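Local structure of prophenoloxidase b (Marsupenaeus japonicus, 3WKY) at residues A[451-456]-A[479-484]. The protein is the precursor of a crustacean hemolymph phenoloxidase that, once activated, probably hydroxylates monophenols and oxidises o-diphenols at a type 3 copper site. Sequence-based numbering, arbitrary orientation.
Sequences TPKTFN and FLEHPD. With NAG (2-acetamido-2-deoxy-beta-D-glucopyranose), chain C; NAG (2-acetamido-2-deoxy-beta-D-glucopyranose), chain F.
Lys-453 lies across the ring of Phe-479 and ends on Glu-481. Its CB starts at the ring's rim, 3.4 Å from Phe-479 CE1, and CG lies above the rim near Phe-479 CD1. CD then sits over one face, 4.0 Å from the ring centroid of Phe-479, a CH-pi contact offset toward the rim. CE leaves the ring near Phe-479 CB and already lies 3.5 Å from Glu-481 OE2, and the bend at the last torsion (chi4 -64°) places NZ 2.7 Å from Glu-481 OE2 in a salt bridge on that oxygen's anti lone pair. The other oxygen, OE1, takes the backbone N-H of His-482 at 3.0 Å and forms a salt bridge with Arg-576, so both ends of the carboxylate are held. On the backbone, Thr-451 and Phe-479 form an antiparallel hydrogen-bonded pair: Thr-451 N to Phe-479 O and Phe-479 N to Thr-451 O, each 2.9 Å. The pair is one rung between the neighbouring strands 445-456 and 472-481 in the sheet of the C-terminal Ig-like domain, with Phe-479 also touching Met-193 of helix 193-205. An alanine at Lys-453 would lose the chain beyond CB and would probably leave that part of the ring face without its CH-pi partner and Glu-481 OE2 without its ammonium mate. With Lys-453 and Arg-576 sharing one carboxylate, Glu-481 is likely to stay ionised.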
loop_
_atom_site.group_PDB
_atom_site.type_symbol
_atom_site.label_atom_id
_atom_site.label_comp_id
_atom_site.label_asym_id
_atom_site.label_seq_id
_atom_site.Cartn_x
_atom_site.Cartn_y
_atom_site.Cartn_z
ATOM N N THR A 451 -18.697 -37.542 23.297
ATOM C CA THR A 451 -19.876 -38.215 23.830
ATOM C C THR A 451 -21.088 -37.303 23.619
ATOM O O THR A 451 -20.988 -36.086 23.777
ATOM C CB THR A 451 -19.693 -38.516 25.343
ATOM O OG1 THR A 451 -18.751 -39.583 25.517
ATOM C CG2 THR A 451 -21.003 -38.927 25.994
ATOM N N PRO A 452 -22.238 -37.883 23.248
ATOM C CA PRO A 452 -23.461 -37.081 23.111
ATOM C C PRO A 452 -24.027 -36.660 24.464
ATOM O O PRO A 452 -23.841 -37.373 25.451
ATOM C CB PRO A 452 -24.430 -38.045 22.419
ATOM C CG PRO A 452 -23.949 -39.404 22.814
ATOM C CD PRO A 452 -22.450 -39.288 22.854
ATOM N N LYS A 453 -24.671 -35.497 24.514
ATOM C CA LYS A 453 -25.440 -35.075 25.679
ATOM C C LYS A 453 -26.747 -34.472 25.180
ATOM O O LYS A 453 -26.792 -33.886 24.094
ATOM C CB LYS A 453 -24.687 -34.039 26.517
ATOM C CG LYS A 453 -23.407 -34.541 27.186
ATOM C CD LYS A 453 -22.816 -33.448 28.071
ATOM C CE LYS A 453 -21.373 -33.745 28.477
ATOM N NZ LYS A 453 -21.264 -34.967 29.307
ATOM N N THR A 454 -27.799 -34.606 25.982
ATOM C CA THR A 454 -29.136 -34.167 25.585
ATOM C C THR A 454 -29.744 -33.327 26.698
ATOM O O THR A 454 -29.559 -33.636 27.873
ATOM C CB THR A 454 -30.039 -35.386 25.311
ATOM O OG1 THR A 454 -29.439 -36.202 24.297
ATOM C CG2 THR A 454 -31.417 -34.951 24.845
ATOM N N PHE A 455 -30.447 -32.254 26.338
ATOM C CA PHE A 455 -31.189 -31.488 27.337
ATOM C C PHE A 455 -32.590 -31.111 26.857
ATOM O O PHE A 455 -32.879 -31.129 25.657
ATOM C CB PHE A 455 -30.418 -30.239 27.787
ATOM C CG PHE A 455 -30.277 -29.186 26.724
ATOM C CD1 PHE A 455 -29.242 -29.249 25.804
ATOM C CD2 PHE A 455 -31.170 -28.122 26.657
ATOM C CE1 PHE A 455 -29.104 -28.279 24.823
ATOM C CE2 PHE A 455 -31.040 -27.147 25.675
ATOM C CZ PHE A 455 -30.000 -27.230 24.759
ATOM N N ASN A 456 -33.446 -30.773 27.819
ATOM C CA ASN A 456 -34.832 -30.385 27.565
ATOM C C ASN A 456 -34.911 -28.874 27.304
ATOM O O ASN A 456 -34.717 -28.064 28.214
ATOM C CB ASN A 456 -35.686 -30.785 28.782
ATOM C CG ASN A 456 -37.183 -30.559 28.579
ATOM O OD1 ASN A 456 -37.607 -29.838 27.671
ATOM N ND2 ASN A 456 -37.994 -31.184 29.447
ATOM N N PHE A 479 -20.084 -33.573 22.742
ATOM C CA PHE A 479 -19.216 -32.786 23.610
ATOM C C PHE A 479 -17.920 -33.545 23.817
ATOM O O PHE A 479 -17.926 -34.781 23.889
ATOM C CB PHE A 479 -19.857 -32.622 24.992
ATOM C CG PHE A 479 -21.088 -31.782 24.997
ATOM C CD1 PHE A 479 -22.304 -32.300 24.572
ATOM C CD2 PHE A 479 -21.038 -30.469 25.446
ATOM C CE1 PHE A 479 -23.452 -31.512 24.569
ATOM C CE2 PHE A 479 -22.180 -29.680 25.455
ATOM C CZ PHE A 479 -23.392 -30.205 25.018
ATOM N N LEU A 480 -16.813 -32.822 23.950
ATOM C CA LEU A 480 -15.586 -33.470 24.399
ATOM C C LEU A 480 -15.848 -33.939 25.826
ATOM O O LEU A 480 -16.586 -33.284 26.567
ATOM C CB LEU A 480 -14.413 -32.488 24.386
ATOM C CG LEU A 480 -13.069 -33.175 24.583
ATOM C CD1 LEU A 480 -12.748 -33.946 23.318
ATOM C CD2 LEU A 480 -11.953 -32.200 24.952
ATOM N N GLU A 481 -15.247 -35.068 26.209
ATOM C CA GLU A 481 -15.435 -35.616 27.544
ATOM C C GLU A 481 -14.189 -36.396 27.926
ATOM O O GLU A 481 -13.321 -36.622 27.084
ATOM C CB GLU A 481 -16.665 -36.537 27.579
ATOM C CG GLU A 481 -17.916 -35.909 28.192
ATOM C CD GLU A 481 -17.798 -35.706 29.698
ATOM O OE1 GLU A 481 -16.727 -36.014 30.282
ATOM O OE2 GLU A 481 -18.787 -35.237 30.306
ATOM N N HIS A 482 -14.100 -36.809 29.190
ATOM C CA HIS A 482 -12.952 -37.574 29.661
ATOM C C HIS A 482 -13.415 -38.467 30.809
ATOM O O HIS A 482 -14.364 -38.122 31.505
ATOM C CB HIS A 482 -11.874 -36.619 30.184
ATOM C CG HIS A 482 -12.265 -35.908 31.441
ATOM N ND1 HIS A 482 -11.997 -36.413 32.700
ATOM C CD2 HIS A 482 -12.930 -34.744 31.644
ATOM C CE1 HIS A 482 -12.462 -35.585 33.615
ATOM N NE2 HIS A 482 -13.036 -34.562 33.000
ATOM N N PRO A 483 -12.751 -39.619 31.007
ATOM C CA PRO A 483 -13.001 -40.462 32.191
ATOM C C PRO A 483 -12.538 -39.777 33.471
ATOM O O PRO A 483 -11.596 -38.976 33.407
ATOM C CB PRO A 483 -12.112 -41.691 31.943
ATOM C CG PRO A 483 -11.875 -41.716 30.472
ATOM C CD PRO A 483 -11.853 -40.267 30.034
ATOM N N ASP A 484 -13.161 -40.081 34.612
ATOM C CA ASP A 484 -12.622 -39.630 35.897
ATOM C C ASP A 484 -11.184 -40.111 36.063
ATOM O O ASP A 484 -10.799 -41.151 35.521
ATOM C CB ASP A 484 -13.438 -40.172 37.080
ATOM C CG ASP A 484 -14.838 -39.590 37.161
ATOM O OD1 ASP A 484 -15.093 -38.519 36.571
ATOM O OD2 ASP A 484 -15.687 -40.212 37.842
HETATM C C1 NAG C . -39.277 -30.516 29.593
HETATM C C2 NAG C . -40.128 -31.493 30.411
HETATM C C3 NAG C . -41.489 -30.890 30.706
HETATM C C4 NAG C . -41.360 -29.539 31.401
HETATM C C5 NAG C . -40.275 -28.625 30.818
HETATM C C6 NAG C . -39.734 -27.762 31.956
HETATM C C7 NAG C . -39.822 -33.909 30.072
HETATM C C8 NAG C . -40.000 -35.041 29.103
HETATM N N2 NAG C . -40.327 -32.736 29.692
HETATM O O3 NAG C . -42.214 -31.787 31.523
HETATM O O4 NAG C . -42.602 -28.873 31.311
HETATM O O5 NAG C . -39.144 -29.285 30.272
HETATM O O6 NAG C . -40.225 -26.446 31.888
HETATM O O7 NAG C . -39.237 -34.084 31.139
HETATM C C1 NAG F . -17.750 -37.238 38.476
HETATM C C2 NAG F . -18.424 -38.489 39.049
HETATM C C3 NAG F . -19.081 -39.274 37.920
HETATM C C4 NAG F . -20.081 -38.382 37.199
HETATM C C5 NAG F . -19.459 -37.046 36.801
HETATM C C6 NAG F . -20.548 -36.082 36.346
HETATM C C7 NAG F . -17.721 -39.596 41.095
HETATM C C8 NAG F . -17.077 -40.838 41.639
HETATM N N2 NAG F . -17.499 -39.319 39.808
HETATM O O3 NAG F . -19.750 -40.403 38.431
HETATM O O4 NAG F . -20.556 -39.038 36.043
HETATM O O5 NAG F . -18.761 -36.444 37.877
HETATM O O6 NAG F . -21.164 -35.531 37.490
HETATM O O7 NAG F . -18.415 -38.885 41.823
#